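Local coordinates for protein T cell receptor mu chain (Monodelphis domestica, PDB 7L15) that forms one chain of a marsupial gamma mu T cell receptor and probably takes part in antigen recognition at the T cell surface, at residues 29-35 / 89-95. Residues are numbered along the deposited sequence; the frame is centred on the assembly and turned at random.
Sequences GKTLSLK and FLQIEDL
Leu34 and Leu90 lie side by side on the inner face of the sheet, Leu34 CD1 3.8 Å from Leu90 CD2. Next to them, Leu32 CB sits 4.0 Å from Ile92 CB and 3.7 Å from Leu95 CD2. With Leu32 CG anti to the backbone N (chi1 -178°), the branch leans toward Leu90, leaving Leu32 CD2 4.4 Å from Leu90 CD2. Tyr103 of strand 101-109 touches Leu32, Leu34, Leu90 and Ile92, and Trp50 meets Leu34 and Leu90.

The backbones run antiparallel as strands B and E of the immunoglobulin V-set sandwich. Leu32 with Ile92 and Leu34 with Leu90 are the hydrogen-bonded pairs. Ser33 with Gln91 and Lys35 with Phe89 are non-hydrogen-bonded pairs whose side chains point to the other face. There the Lys35 methylenes run alongside the Phe89 ring, Lys35 CD 3.7 Å from Phe89 CE2. The Thr31 and Gln91 side chains cross at an angle, Thr31 CG2 3.7 Å from Gln91 CG.

Past the strands, Leu95 N donates a nearly straight hydrogen bond to Lys30 O (N-H...O angle 173°), and Gly29 N donates to Leu95 O over 2.7 Å. One water joins Gly29 O, Thr31 OG1 and Asp94 N. Another hydrogen-bonds to Ser33 OG and donates to Gln91 OE1, 2.6 Å away.

The two faces thus differ in chemistry: aliphatic groups face the domain interior, while the outer face combines apolar contacts with a Ser33-Gln91 water bridge.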
loop_
_atom_site.group_PDB
_atom_site.type_symbol
_atom_site.label_atom_id
_atom_site.label_comp_id
_atom_site.label_asym_id
_atom_site.label_seq_id
_atom_site.Cartn_x
_atom_site.Cartn_y
_atom_site.Cartn_z
ATOM N N GLY A 29 -10.658 -4.262 17.091
ATOM C CA GLY A 29 -11.900 -4.399 17.825
ATOM C C GLY A 29 -12.484 -3.096 18.325
ATOM O O GLY A 29 -13.686 -3.041 18.621
ATOM N N LYS A 30 -11.681 -2.041 18.413
ATOM C CA LYS A 30 -12.214 -0.779 18.902
ATOM C C LYS A 30 -12.986 -0.051 17.805
ATOM O O LYS A 30 -12.987 -0.434 16.630
ATOM C CB LYS A 30 -11.095 0.119 19.432
ATOM C CG LYS A 30 -10.408 -0.406 20.694
ATOM C CD LYS A 30 -11.240 -0.166 21.924
ATOM C CE LYS A 30 -10.370 -0.138 23.168
ATOM N NZ LYS A 30 -10.989 -0.968 24.228
ATOM N N THR A 31 -13.648 1.022 18.202
ATOM C CA THR A 31 -14.427 1.832 17.286
ATOM C C THR A 31 -13.629 3.071 16.904
ATOM O O THR A 31 -13.079 3.758 17.768
ATOM C CB THR A 31 -15.764 2.211 17.915
ATOM O OG1 THR A 31 -16.563 1.026 18.045
ATOM C CG2 THR A 31 -16.509 3.249 17.045
ATOM N N LEU A 32 -13.555 3.338 15.609
ATOM C CA LEU A 32 -12.941 4.557 15.113
ATOM C C LEU A 32 -13.989 5.666 15.086
ATOM O O LEU A 32 -15.086 5.466 14.566
ATOM C CB LEU A 32 -12.370 4.318 13.717
ATOM C CG LEU A 32 -11.654 5.504 13.074
ATOM C CD1 LEU A 32 -10.438 5.870 13.912
ATOM C CD2 LEU A 32 -11.260 5.161 11.653
ATOM N N SER A 33 -13.654 6.831 15.644
ATOM C CA SER A 33 -14.509 8.015 15.562
ATOM C C SER A 33 -13.689 9.192 15.055
ATOM O O SER A 33 -12.814 9.684 15.766
ATOM C CB SER A 33 -15.117 8.355 16.924
ATOM O OG SER A 33 -15.552 7.187 17.588
ATOM N N LEU A 34 -13.983 9.672 13.847
ATOM C CA LEU A 34 -13.267 10.812 13.297
ATOM C C LEU A 34 -14.209 11.996 13.148
ATOM O O LEU A 34 -15.421 11.835 12.977
ATOM C CB LEU A 34 -12.635 10.484 11.937
ATOM C CG LEU A 34 -11.663 9.294 11.928
ATOM C CD1 LEU A 34 -10.935 9.149 10.596
ATOM C CD2 LEU A 34 -10.655 9.420 13.052
ATOM N N LYS A 35 -13.636 13.190 13.206
ATOM C CA LYS A 35 -14.382 14.417 12.993
ATOM C C LYS A 35 -13.758 15.170 11.826
ATOM O O LYS A 35 -12.536 15.172 11.662
ATOM C CB LYS A 35 -14.397 15.293 14.264
ATOM C CG LYS A 35 -15.005 16.669 14.035
ATOM C CD LYS A 35 -15.322 17.396 15.337
ATOM C CE LYS A 35 -14.078 17.624 16.164
ATOM N NZ LYS A 35 -14.232 18.813 17.037
ATOM N N PHE A 89 -18.959 13.465 10.853
ATOM C CA PHE A 89 -18.248 12.458 11.624
ATOM C C PHE A 89 -18.205 11.142 10.871
ATOM O O PHE A 89 -19.027 10.879 9.990
ATOM C CB PHE A 89 -18.892 12.254 12.982
ATOM C CG PHE A 89 -19.078 13.524 13.734
ATOM C CD1 PHE A 89 -20.210 14.310 13.524
ATOM C CD2 PHE A 89 -18.107 13.963 14.625
ATOM C CE1 PHE A 89 -20.377 15.502 14.200
ATOM C CE2 PHE A 89 -18.262 15.162 15.307
ATOM C CZ PHE A 89 -19.402 15.932 15.099
ATOM N N LEU A 90 -17.205 10.340 11.211
ATOM C CA LEU A 90 -17.065 8.989 10.702
ATOM C C LEU A 90 -17.039 8.035 11.882
ATOM O O LEU A 90 -16.416 8.317 12.911
ATOM C CB LEU A 90 -15.794 8.844 9.867
ATOM C CG LEU A 90 -15.361 7.433 9.476
ATOM C CD1 LEU A 90 -16.298 6.887 8.446
ATOM C CD2 LEU A 90 -13.937 7.418 8.920
ATOM N N GLN A 91 -17.722 6.911 11.750
ATOM C CA GLN A 91 -17.624 5.877 12.764
ATOM C C GLN A 91 -17.402 4.535 12.099
ATOM O O GLN A 91 -18.149 4.158 11.197
ATOM C CB GLN A 91 -18.865 5.815 13.645
ATOM C CG GLN A 91 -18.812 4.605 14.548
ATOM C CD GLN A 91 -19.997 4.498 15.483
ATOM O OE1 GLN A 91 -20.025 5.142 16.540
ATOM N NE2 GLN A 91 -20.980 3.671 15.109
ATOM N N ILE A 92 -16.360 3.827 12.534
ATOM C CA ILE A 92 -16.063 2.500 12.032
ATOM C C ILE A 92 -15.893 1.599 13.238
ATOM O O ILE A 92 -14.922 1.733 14.000
ATOM C CB ILE A 92 -14.821 2.460 11.137
ATOM C CG1 ILE A 92 -15.030 3.343 9.914
ATOM C CG2 ILE A 92 -14.578 1.041 10.651
ATOM C CD1 ILE A 92 -13.908 3.229 8.885
ATOM N N GLU A 93 -16.841 0.700 13.424
ATOM C CA GLU A 93 -16.768 -0.253 14.511
ATOM C C GLU A 93 -15.899 -1.417 14.103
ATOM O O GLU A 93 -15.705 -1.685 12.913
ATOM C CB GLU A 93 -18.156 -0.754 14.879
ATOM C CG GLU A 93 -19.100 0.365 15.185
ATOM C CD GLU A 93 -20.199 -0.067 16.108
ATOM O OE1 GLU A 93 -21.367 0.007 15.688
ATOM O OE2 GLU A 93 -19.892 -0.492 17.249
ATOM N N ASP A 94 -15.376 -2.110 15.119
ATOM C CA ASP A 94 -14.676 -3.381 14.946
ATOM C C ASP A 94 -13.456 -3.235 14.035
ATOM O O ASP A 94 -13.282 -3.982 13.069
ATOM C CB ASP A 94 -15.624 -4.472 14.430
ATOM C CG ASP A 94 -15.053 -5.871 14.630
ATOM O OD1 ASP A 94 -14.059 -5.987 15.371
ATOM O OD2 ASP A 94 -15.578 -6.849 14.054
ATOM N N LEU A 95 -12.599 -2.265 14.365
ATOM C CA LEU A 95 -11.406 -2.013 13.566
ATOM C C LEU A 95 -10.535 -3.258 13.466
ATOM O O LEU A 95 -10.381 -4.017 14.428
ATOM C CB LEU A 95 -10.579 -0.883 14.180
ATOM C CG LEU A 95 -11.074 0.557 14.088
ATOM C CD1 LEU A 95 -10.157 1.444 14.929
ATOM C CD2 LEU A 95 -11.073 0.993 12.638
HETATM O O HOH W 1 -16.143 -1.396 17.932
HETATM O O HOH W 2 -18.505 7.227 16.872
#